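PDB 2PY2: antifreeze protein type II, which probably binds the surface of ice in a calcium-dependent manner through a C-type lectin fold, thereby restraining crystal growth in herring body fluids. Local coordinates for residues N113-P116 against C117-H121. Residues are numbered along the deposited sequence; the frame is centred on the assembly and turned at random.
Sequences NDTP and CTHLH. With CA (calcium ion), chain G.
One face of the His119 imidazole is covered by the Pro116 pyrrolidine: Pro116 CB lies 3.9 Å from the ring centroid in a CH-pi contact, and CG and CD continue over CE1 and NE2 toward the rim. Thr115 approaches the same ring obliquely, its OG1 4.0 Å from His119 CD2. The imidazole is brought back over the proline by a type I beta turn from Pro116 to His119, closed by a nearly straight hydrogen bond (169°) from His119 N to Pro116 O. With CG anti to the carbonyl carbon and beside the backbone N (chi1 -76°), the ring lies on the side of this N-H, against the pyrrolidine; a weak hydrogen bond runs from Thr115 OG1 to Pro116 O (3.4 Å). At the turn's second position, Cys117 is tied by a disulfide to Cys101. Just before the turn, the end of strand 111-115 supplies calcium ligands: Asp114 OD1 (2.5 Å) and O (2.4 Å), and Asn113 OD1 (2.8 Å); Gln92, Asp94 and Glu99 complete the protein ligands. Asp114 OD2 is held by Thr95 N. Chelation by Asp114 should restrain main chain and carboxylate together; the turn that follows is held by a backbone bond and CH-pi packing of proline on imidazole.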
loop_
_atom_site.group_PDB
_atom_site.type_symbol
_atom_site.label_atom_id
_atom_site.label_comp_id
_atom_site.label_asym_id
_atom_site.label_seq_id
_atom_site.Cartn_x
_atom_site.Cartn_y
_atom_site.Cartn_z
ATOM N N ASN A 113 -5.232 -7.405 3.277
ATOM C CA ASN A 113 -4.941 -8.488 4.190
ATOM C C ASN A 113 -3.665 -8.101 4.945
ATOM O O ASN A 113 -2.707 -7.660 4.310
ATOM C CB ASN A 113 -4.712 -9.743 3.352
ATOM C CG ASN A 113 -4.583 -10.981 4.176
ATOM O OD1 ASN A 113 -3.772 -11.044 5.095
ATOM N ND2 ASN A 113 -5.377 -11.995 3.843
ATOM N N ASP A 114 -3.638 -8.206 6.277
ATOM C CA ASP A 114 -2.377 -7.890 6.950
ATOM C C ASP A 114 -1.509 -9.142 6.795
ATOM O O ASP A 114 -1.968 -10.259 6.994
ATOM C CB ASP A 114 -2.567 -7.419 8.422
ATOM C CG ASP A 114 -3.468 -8.319 9.272
ATOM O OD1 ASP A 114 -4.239 -9.133 8.750
ATOM O OD2 ASP A 114 -3.422 -8.172 10.512
ATOM N N THR A 115 -0.262 -8.971 6.377
ATOM C CA THR A 115 0.578 -10.134 6.122
ATOM C C THR A 115 1.998 -9.953 6.637
ATOM O O THR A 115 2.426 -8.838 6.911
ATOM C CB THR A 115 0.559 -10.498 4.582
ATOM O OG1 THR A 115 1.821 -10.228 3.964
ATOM C CG2 THR A 115 -0.526 -9.717 3.866
ATOM N N PRO A 116 2.730 -11.058 6.823
ATOM C CA PRO A 116 4.109 -10.968 7.313
ATOM C C PRO A 116 4.912 -9.996 6.442
ATOM O O PRO A 116 4.972 -10.140 5.224
ATOM C CB PRO A 116 4.601 -12.408 7.210
ATOM C CG PRO A 116 3.351 -13.193 7.480
ATOM C CD PRO A 116 2.313 -12.466 6.668
ATOM N N CYS A 117 5.534 -9.010 7.073
ATOM C CA CYS A 117 6.279 -8.001 6.330
ATOM C C CYS A 117 7.458 -8.532 5.528
ATOM O O CYS A 117 7.960 -7.834 4.652
ATOM C CB CYS A 117 6.768 -6.904 7.274
ATOM S SG CYS A 117 5.471 -6.191 8.343
ATOM N N THR A 118 7.910 -9.750 5.822
ATOM C CA THR A 118 9.040 -10.324 5.091
ATOM C C THR A 118 8.684 -10.920 3.731
ATOM O O THR A 118 9.571 -11.280 2.958
ATOM C CB THR A 118 9.759 -11.401 5.921
ATOM O OG1 THR A 118 8.799 -12.331 6.433
ATOM C CG2 THR A 118 10.511 -10.754 7.081
ATOM N N HIS A 119 7.392 -11.024 3.434
ATOM C CA HIS A 119 6.952 -11.576 2.149
ATOM C C HIS A 119 7.339 -10.635 1.023
ATOM O O HIS A 119 7.263 -9.422 1.184
ATOM C CB HIS A 119 5.431 -11.739 2.136
ATOM C CG HIS A 119 4.942 -12.910 2.927
ATOM N ND1 HIS A 119 5.712 -13.539 3.882
ATOM C CD2 HIS A 119 3.748 -13.545 2.926
ATOM C CE1 HIS A 119 5.011 -14.514 4.436
ATOM N NE2 HIS A 119 3.816 -14.539 3.873
ATOM N N LEU A 120 7.715 -11.190 -0.126
ATOM C CA LEU A 120 8.089 -10.360 -1.270
ATOM C C LEU A 120 6.877 -10.026 -2.139
ATOM O O LEU A 120 6.158 -10.923 -2.559
ATOM C CB LEU A 120 9.122 -11.083 -2.146
ATOM C CG LEU A 120 10.463 -11.497 -1.528
ATOM C CD1 LEU A 120 11.088 -10.310 -0.839
ATOM C CD2 LEU A 120 10.270 -12.627 -0.534
ATOM N N HIS A 121 6.653 -8.738 -2.391
ATOM C CA HIS A 121 5.556 -8.298 -3.248
ATOM C C HIS A 121 5.894 -7.015 -3.990
ATOM O O HIS A 121 6.847 -6.306 -3.645
ATOM C CB HIS A 121 4.283 -8.060 -2.432
ATOM C CG HIS A 121 3.657 -9.313 -1.912
ATOM N ND1 HIS A 121 3.154 -10.290 -2.744
ATOM C CD2 HIS A 121 3.437 -9.743 -0.649
ATOM C CE1 HIS A 121 2.648 -11.268 -2.014
ATOM N NE2 HIS A 121 2.810 -10.963 -0.739
HETATM CA CA CA G . -3.926 -11.410 7.885
HETATM O O HOH W 1 -3.769 -13.468 6.231
#